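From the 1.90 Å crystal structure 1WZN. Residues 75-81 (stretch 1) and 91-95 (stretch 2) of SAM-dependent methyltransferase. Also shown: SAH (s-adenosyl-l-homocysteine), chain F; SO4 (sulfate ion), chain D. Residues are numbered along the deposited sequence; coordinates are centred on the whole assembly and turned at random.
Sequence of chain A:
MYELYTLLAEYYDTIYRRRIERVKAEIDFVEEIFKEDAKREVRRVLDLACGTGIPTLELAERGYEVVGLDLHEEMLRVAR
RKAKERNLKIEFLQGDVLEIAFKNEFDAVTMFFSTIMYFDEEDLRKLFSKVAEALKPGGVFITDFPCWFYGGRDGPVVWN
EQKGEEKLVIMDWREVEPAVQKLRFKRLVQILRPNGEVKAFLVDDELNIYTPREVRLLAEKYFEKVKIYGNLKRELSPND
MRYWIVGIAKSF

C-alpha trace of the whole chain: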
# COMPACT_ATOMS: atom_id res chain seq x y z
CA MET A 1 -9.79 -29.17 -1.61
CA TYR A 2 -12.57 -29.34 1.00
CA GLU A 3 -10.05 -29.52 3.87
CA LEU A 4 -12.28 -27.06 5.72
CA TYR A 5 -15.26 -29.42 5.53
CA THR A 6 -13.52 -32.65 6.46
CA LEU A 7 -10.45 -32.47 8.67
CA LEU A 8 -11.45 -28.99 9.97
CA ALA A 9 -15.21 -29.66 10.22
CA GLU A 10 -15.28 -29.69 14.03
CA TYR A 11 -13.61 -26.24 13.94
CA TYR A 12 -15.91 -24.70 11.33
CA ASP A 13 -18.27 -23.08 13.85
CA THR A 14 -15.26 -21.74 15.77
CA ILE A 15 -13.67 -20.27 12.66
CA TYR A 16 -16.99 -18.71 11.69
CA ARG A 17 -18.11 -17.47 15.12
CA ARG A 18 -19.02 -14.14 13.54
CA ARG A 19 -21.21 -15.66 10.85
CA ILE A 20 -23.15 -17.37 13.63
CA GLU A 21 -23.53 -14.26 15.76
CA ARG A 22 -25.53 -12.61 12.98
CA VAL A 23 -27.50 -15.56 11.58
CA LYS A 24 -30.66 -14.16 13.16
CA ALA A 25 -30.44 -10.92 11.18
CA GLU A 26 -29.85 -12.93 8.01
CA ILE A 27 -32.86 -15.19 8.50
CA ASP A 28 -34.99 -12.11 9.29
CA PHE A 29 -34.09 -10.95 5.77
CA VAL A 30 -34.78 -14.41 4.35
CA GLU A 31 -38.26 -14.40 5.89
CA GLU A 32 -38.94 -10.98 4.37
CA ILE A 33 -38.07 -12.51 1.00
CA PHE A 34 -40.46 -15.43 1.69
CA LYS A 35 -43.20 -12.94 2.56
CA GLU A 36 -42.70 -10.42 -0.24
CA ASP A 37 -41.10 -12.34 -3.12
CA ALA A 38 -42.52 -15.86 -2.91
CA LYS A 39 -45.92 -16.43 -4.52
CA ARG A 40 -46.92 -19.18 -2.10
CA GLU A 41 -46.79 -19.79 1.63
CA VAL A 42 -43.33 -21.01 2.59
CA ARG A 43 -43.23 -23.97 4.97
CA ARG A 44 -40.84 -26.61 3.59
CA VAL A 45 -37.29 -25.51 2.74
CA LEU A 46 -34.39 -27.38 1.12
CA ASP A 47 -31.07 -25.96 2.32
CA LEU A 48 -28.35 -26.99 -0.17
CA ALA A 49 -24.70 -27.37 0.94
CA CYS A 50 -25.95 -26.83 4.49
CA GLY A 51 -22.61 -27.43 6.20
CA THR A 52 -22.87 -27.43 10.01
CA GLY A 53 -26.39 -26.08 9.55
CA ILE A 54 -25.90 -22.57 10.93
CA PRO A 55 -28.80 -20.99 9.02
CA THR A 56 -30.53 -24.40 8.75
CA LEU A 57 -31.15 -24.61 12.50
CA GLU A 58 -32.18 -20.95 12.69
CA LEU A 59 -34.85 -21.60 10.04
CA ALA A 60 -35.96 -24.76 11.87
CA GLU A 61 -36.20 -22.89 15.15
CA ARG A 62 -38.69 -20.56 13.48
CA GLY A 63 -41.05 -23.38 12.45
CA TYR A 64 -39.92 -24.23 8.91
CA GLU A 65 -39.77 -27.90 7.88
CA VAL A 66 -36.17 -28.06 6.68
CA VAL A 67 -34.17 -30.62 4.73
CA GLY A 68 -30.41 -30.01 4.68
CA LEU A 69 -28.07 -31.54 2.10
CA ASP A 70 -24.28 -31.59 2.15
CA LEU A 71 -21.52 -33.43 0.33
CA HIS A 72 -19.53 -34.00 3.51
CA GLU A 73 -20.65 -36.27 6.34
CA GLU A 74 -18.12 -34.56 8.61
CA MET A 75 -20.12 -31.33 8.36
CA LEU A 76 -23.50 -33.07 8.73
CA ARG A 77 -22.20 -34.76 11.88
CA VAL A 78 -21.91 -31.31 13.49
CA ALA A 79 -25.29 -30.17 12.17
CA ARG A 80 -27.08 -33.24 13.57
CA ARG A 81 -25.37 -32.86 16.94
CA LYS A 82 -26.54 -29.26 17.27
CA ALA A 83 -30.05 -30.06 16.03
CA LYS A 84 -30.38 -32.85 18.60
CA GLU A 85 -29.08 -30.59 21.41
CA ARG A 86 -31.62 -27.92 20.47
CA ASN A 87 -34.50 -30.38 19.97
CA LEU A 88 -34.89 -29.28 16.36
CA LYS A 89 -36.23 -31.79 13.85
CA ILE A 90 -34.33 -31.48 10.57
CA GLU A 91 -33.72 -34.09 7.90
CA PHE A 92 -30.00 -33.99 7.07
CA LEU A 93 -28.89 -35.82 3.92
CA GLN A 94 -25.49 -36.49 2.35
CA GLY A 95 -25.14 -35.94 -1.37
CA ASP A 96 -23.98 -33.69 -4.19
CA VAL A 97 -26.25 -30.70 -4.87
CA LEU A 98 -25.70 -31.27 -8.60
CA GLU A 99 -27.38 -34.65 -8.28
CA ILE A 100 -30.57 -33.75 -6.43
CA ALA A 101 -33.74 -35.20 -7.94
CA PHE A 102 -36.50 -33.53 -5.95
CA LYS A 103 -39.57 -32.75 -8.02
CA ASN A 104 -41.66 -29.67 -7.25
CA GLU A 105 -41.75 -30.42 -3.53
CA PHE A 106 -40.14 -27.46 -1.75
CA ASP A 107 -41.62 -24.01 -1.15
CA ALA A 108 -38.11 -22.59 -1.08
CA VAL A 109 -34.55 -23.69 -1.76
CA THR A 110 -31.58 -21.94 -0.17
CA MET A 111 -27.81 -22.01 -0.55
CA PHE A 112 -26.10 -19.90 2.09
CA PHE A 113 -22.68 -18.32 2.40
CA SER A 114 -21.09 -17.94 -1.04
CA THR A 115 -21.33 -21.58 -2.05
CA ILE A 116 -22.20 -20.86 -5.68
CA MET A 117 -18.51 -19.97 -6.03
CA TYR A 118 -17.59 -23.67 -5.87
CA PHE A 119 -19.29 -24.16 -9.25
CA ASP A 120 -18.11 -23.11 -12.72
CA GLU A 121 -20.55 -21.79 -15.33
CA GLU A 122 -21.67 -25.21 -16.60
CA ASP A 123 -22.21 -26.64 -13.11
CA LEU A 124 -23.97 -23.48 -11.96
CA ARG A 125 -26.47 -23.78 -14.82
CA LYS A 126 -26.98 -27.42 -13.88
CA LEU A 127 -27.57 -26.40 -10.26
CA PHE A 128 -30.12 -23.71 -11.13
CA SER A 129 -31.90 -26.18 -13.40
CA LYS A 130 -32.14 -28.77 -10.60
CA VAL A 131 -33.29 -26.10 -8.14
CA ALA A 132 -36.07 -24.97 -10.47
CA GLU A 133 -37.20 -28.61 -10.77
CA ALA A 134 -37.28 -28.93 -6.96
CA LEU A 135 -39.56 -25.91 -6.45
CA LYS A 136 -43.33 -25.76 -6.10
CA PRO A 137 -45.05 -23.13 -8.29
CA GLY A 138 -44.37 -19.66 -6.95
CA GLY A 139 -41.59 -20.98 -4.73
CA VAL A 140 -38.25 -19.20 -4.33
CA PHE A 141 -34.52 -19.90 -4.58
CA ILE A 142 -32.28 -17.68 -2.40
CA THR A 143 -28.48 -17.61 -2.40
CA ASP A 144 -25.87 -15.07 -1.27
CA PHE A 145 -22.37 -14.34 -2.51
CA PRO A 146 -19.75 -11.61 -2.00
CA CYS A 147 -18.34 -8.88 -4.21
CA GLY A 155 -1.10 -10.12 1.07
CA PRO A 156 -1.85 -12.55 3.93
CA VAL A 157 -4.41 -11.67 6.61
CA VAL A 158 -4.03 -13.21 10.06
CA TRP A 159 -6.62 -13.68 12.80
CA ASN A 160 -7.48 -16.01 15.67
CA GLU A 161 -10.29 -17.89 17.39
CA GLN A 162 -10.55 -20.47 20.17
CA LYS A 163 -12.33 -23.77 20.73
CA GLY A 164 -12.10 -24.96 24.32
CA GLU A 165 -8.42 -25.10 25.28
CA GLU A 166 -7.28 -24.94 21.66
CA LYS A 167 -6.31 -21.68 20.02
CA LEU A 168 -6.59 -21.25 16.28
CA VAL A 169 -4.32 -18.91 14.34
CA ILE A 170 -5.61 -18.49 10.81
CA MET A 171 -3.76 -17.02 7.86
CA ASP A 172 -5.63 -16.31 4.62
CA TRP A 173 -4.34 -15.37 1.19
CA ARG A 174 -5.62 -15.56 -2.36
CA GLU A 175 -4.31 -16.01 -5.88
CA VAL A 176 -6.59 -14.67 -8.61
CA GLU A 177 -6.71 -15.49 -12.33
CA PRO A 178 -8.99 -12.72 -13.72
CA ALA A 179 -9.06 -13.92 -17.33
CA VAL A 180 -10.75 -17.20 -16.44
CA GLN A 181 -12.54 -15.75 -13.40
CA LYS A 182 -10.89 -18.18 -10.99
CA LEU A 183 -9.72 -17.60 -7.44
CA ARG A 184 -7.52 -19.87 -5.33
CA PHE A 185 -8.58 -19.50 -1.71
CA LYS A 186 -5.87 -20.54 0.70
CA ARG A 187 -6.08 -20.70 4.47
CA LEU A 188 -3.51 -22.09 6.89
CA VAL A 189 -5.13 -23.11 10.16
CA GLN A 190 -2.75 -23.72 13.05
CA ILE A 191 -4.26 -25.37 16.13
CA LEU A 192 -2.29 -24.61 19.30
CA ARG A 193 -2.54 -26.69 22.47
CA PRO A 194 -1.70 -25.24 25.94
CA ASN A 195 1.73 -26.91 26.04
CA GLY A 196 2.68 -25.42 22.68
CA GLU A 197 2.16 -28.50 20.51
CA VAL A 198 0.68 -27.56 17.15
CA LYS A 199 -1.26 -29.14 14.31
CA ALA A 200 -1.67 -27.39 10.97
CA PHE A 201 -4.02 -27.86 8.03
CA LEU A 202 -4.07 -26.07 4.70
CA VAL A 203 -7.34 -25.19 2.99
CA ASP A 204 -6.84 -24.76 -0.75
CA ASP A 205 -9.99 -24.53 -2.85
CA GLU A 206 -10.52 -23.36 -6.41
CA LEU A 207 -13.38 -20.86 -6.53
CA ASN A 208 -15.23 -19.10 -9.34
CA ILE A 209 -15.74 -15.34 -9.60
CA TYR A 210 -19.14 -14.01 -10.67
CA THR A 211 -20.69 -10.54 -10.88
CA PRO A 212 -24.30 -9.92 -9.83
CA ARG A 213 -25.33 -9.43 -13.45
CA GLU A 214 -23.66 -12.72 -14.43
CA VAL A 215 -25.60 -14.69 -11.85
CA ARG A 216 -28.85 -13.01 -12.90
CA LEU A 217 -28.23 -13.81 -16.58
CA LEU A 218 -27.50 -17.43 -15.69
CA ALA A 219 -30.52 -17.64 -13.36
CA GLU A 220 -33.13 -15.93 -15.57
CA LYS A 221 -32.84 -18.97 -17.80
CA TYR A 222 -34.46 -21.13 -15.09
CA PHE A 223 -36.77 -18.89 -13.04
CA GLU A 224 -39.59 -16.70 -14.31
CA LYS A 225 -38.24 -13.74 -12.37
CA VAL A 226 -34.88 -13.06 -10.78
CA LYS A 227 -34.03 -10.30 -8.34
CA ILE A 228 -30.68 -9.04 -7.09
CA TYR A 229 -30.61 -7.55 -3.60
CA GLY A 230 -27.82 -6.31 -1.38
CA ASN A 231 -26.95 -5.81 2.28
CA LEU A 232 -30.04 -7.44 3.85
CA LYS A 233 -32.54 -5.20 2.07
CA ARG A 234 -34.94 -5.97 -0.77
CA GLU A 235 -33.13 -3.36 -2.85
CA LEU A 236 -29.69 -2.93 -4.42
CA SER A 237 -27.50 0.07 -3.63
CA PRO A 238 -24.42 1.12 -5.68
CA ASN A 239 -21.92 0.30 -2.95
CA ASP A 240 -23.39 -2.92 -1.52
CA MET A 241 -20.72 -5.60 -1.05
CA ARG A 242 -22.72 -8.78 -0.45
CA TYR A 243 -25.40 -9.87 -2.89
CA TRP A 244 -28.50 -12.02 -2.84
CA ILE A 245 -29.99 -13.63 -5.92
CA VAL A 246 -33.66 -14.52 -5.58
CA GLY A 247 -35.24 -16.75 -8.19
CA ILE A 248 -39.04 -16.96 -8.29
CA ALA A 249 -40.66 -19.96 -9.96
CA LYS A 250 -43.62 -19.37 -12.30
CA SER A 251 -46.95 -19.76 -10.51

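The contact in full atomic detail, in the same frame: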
# COMPACT_ATOMS: atom_id res chain seq x y z
N MET A 75 -19.39 -32.56 8.06
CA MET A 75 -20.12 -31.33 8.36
C MET A 75 -21.50 -31.68 8.92
O MET A 75 -21.95 -31.08 9.91
CB MET A 75 -20.28 -30.47 7.10
CG MET A 75 -18.96 -29.94 6.53
SD MET A 75 -18.19 -28.71 7.61
CE MET A 75 -19.17 -27.29 7.25
N LEU A 76 -22.18 -32.64 8.29
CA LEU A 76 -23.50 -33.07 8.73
C LEU A 76 -23.46 -33.60 10.17
O LEU A 76 -24.42 -33.45 10.93
CB LEU A 76 -24.05 -34.16 7.80
CG LEU A 76 -24.26 -33.79 6.33
CD1 LEU A 76 -24.75 -35.00 5.55
CD2 LEU A 76 -25.27 -32.65 6.24
N ARG A 77 -22.34 -34.22 10.54
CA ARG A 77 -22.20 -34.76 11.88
C ARG A 77 -22.40 -33.64 12.90
O ARG A 77 -23.08 -33.82 13.91
CB ARG A 77 -20.81 -35.39 12.06
CG ARG A 77 -20.59 -35.99 13.43
CD ARG A 77 -19.23 -36.66 13.54
NE ARG A 77 -19.04 -37.26 14.86
CZ ARG A 77 -17.96 -37.95 15.22
NH1 ARG A 77 -16.97 -38.15 14.36
NH2 ARG A 77 -17.88 -38.45 16.45
N VAL A 78 -21.80 -32.48 12.62
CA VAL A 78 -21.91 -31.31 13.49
C VAL A 78 -23.34 -30.78 13.48
O VAL A 78 -23.90 -30.46 14.52
CB VAL A 78 -20.95 -30.18 13.03
CG1 VAL A 78 -21.10 -28.96 13.94
CG2 VAL A 78 -19.51 -30.69 13.04
N ALA A 79 -23.92 -30.67 12.29
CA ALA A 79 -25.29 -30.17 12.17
C ALA A 79 -26.28 -31.03 12.98
O ALA A 79 -27.12 -30.50 13.71
CB ALA A 79 -25.70 -30.14 10.70
N ARG A 80 -26.17 -32.34 12.85
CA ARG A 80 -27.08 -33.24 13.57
C ARG A 80 -26.91 -33.14 15.08
O ARG A 80 -27.89 -33.20 15.83
CB ARG A 80 -26.87 -34.69 13.12
CG ARG A 80 -27.25 -34.97 11.68
CD ARG A 80 -27.32 -36.46 11.42
NE ARG A 80 -27.59 -36.78 10.02
CZ ARG A 80 -26.66 -37.13 9.14
NH1 ARG A 80 -25.39 -37.20 9.50
NH2 ARG A 80 -27.00 -37.42 7.89
N ARG A 81 -25.67 -32.98 15.52
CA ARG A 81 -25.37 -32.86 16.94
C ARG A 81 -26.07 -31.63 17.51
O ARG A 81 -26.72 -31.69 18.56
CB ARG A 81 -23.86 -32.75 17.15
CG ARG A 81 -23.43 -32.64 18.61
CD ARG A 81 -21.93 -32.34 18.72
NE ARG A 81 -21.14 -33.32 17.98
CZ ARG A 81 -20.17 -33.00 17.12
NH1 ARG A 81 -19.88 -31.72 16.89
NH2 ARG A 81 -19.50 -33.94 16.49
N GLU A 91 -34.17 -32.92 8.64
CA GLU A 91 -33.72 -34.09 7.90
C GLU A 91 -32.41 -33.71 7.20
O GLU A 91 -32.42 -32.92 6.26
CB GLU A 91 -34.77 -34.52 6.87
CG GLU A 91 -34.29 -35.58 5.89
CD GLU A 91 -35.38 -36.08 4.96
OE1 GLU A 91 -36.28 -35.29 4.61
OE2 GLU A 91 -35.33 -37.27 4.57
N PHE A 92 -31.30 -34.26 7.68
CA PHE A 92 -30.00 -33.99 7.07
C PHE A 92 -29.62 -35.15 6.16
O PHE A 92 -29.68 -36.32 6.56
CB PHE A 92 -28.94 -33.79 8.16
CG PHE A 92 -29.01 -32.44 8.83
CD1 PHE A 92 -28.67 -31.28 8.12
CD2 PHE A 92 -29.42 -32.31 10.15
CE1 PHE A 92 -28.75 -30.02 8.72
CE2 PHE A 92 -29.50 -31.06 10.76
CZ PHE A 92 -29.17 -29.91 10.04
N LEU A 93 -29.24 -34.82 4.93
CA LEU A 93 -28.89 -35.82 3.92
C LEU A 93 -27.51 -35.56 3.32
O LEU A 93 -27.12 -34.40 3.14
CB LEU A 93 -29.90 -35.78 2.77
CG LEU A 93 -31.39 -35.86 3.12
CD1 LEU A 93 -32.23 -35.49 1.89
CD2 LEU A 93 -31.71 -37.25 3.60
N GLN A 94 -26.80 -36.63 2.98
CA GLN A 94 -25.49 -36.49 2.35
C GLN A 94 -25.70 -36.66 0.86
O GLN A 94 -26.49 -37.51 0.43
CB GLN A 94 -24.52 -37.56 2.86
CG GLN A 94 -23.09 -37.44 2.31
CD GLN A 94 -22.96 -37.86 0.85
OE1 GLN A 94 -23.54 -38.85 0.42
NE2 GLN A 94 -22.17 -37.10 0.08
N GLY A 95 -25.01 -35.85 0.07
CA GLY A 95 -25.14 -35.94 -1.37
C GLY A 95 -24.62 -34.69 -2.05
O GLY A 95 -24.36 -33.67 -1.40
N SAH F . -24.48 -23.22 4.19
CA SAH F . -23.47 -23.37 5.32
CB SAH F . -22.08 -23.81 4.92
CG SAH F . -21.22 -22.97 3.99
SD SAH F . -19.67 -23.94 3.72
C SAH F . -23.44 -21.97 6.07
O SAH F . -24.17 -21.04 5.68
OXT SAH F . -22.65 -21.89 7.09
C5' SAH F . -19.83 -24.58 2.10
C4' SAH F . -20.50 -26.04 2.12
O4' SAH F . -20.51 -26.39 0.73
C3' SAH F . -19.70 -27.13 2.78
O3' SAH F . -20.43 -27.69 3.88
C2' SAH F . -19.42 -28.14 1.60
O2' SAH F . -19.35 -29.49 2.03
C1' SAH F . -20.57 -27.85 0.65
N9 SAH F . -20.43 -28.21 -0.64
C8 SAH F . -19.51 -27.87 -1.62
N7 SAH F . -19.70 -28.43 -2.77
C5 SAH F . -20.87 -29.23 -2.59
C6 SAH F . -21.58 -30.08 -3.50
N6 SAH F . -21.23 -30.27 -4.78
N1 SAH F . -22.69 -30.70 -2.95
C2 SAH F . -23.08 -30.53 -1.66
N3 SAH F . -22.41 -29.73 -0.76
C4 SAH F . -21.32 -29.11 -1.29
S SO4 D . -21.54 -36.94 17.75
O1 SO4 D . -21.99 -37.36 16.41
O2 SO4 D . -22.41 -35.86 18.25
O3 SO4 D . -20.15 -36.46 17.67
O4 SO4 D . -21.62 -38.09 18.67
O HOH W 1 -30.78 -35.93 10.05

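The helix of residues 75-81 packs alongside the strand 91-94 with the two segments running nearly antiparallel, at 172°, their axes 9.2 Å apart at closest approach. The contact is small, 293 Å² in all, and follows a simple rule: one aromatic ring faces the helix, and the helix offers it Leu76 and, about one turn on, Ala79 and Arg80.

Glu91 opens the strand pointing away from the helix, where its carboxylate stays exposed and takes no part. Phe92, next in the alternation, points toward the helix and is the centre of the contact, losing 106 Å² to it. Ala79 CB lies over one face of the ring, 3.8 Å from the Phe92 centroid in a CH-pi contact, and comes within 3.5 Å of Phe92 CZ. A methyl suits this place: it reaches the ring directly from a helix position whose CA-to-CB bond points at the strand. Leu76 CD2 adds an apolar contact 4.1 Å from Phe92 CD1. All three residues are buried. Leu76 starts sideways but brings its end nearer, with 66 Å² covered, so its branched apolar side chain touches both ring and strand backbone.

The strand's backbone is served by Arg80. The Arg80 side chain starts sideways, and its aliphatic part passes the ring, with Arg80 CG 3.8 Å from Phe92 CD2, before Arg80 NH2 donates a hydrogen bond to Phe92 O (3.2 Å, 150°), the acceptor lying near the guanidinium plane. A water accepts from Phe92 N at 2.9 Å and, weakly, from Arg80 NE at 3.3 Å, so the side chain meets Phe92 O directly and Phe92 N only through a water that it holds weakly.

Leu93 turns its side chain away, yet Leu93 O sits 3.4 Å from Leu76 CD1. Leu76 CD1 also lies 3.7 Å from Gln94 CB, so the leucine covers backbone and the base of a side chain whose end leads away. Gly95 leaves the contact; its backbone angles would jam a CB against the preceding carbonyl.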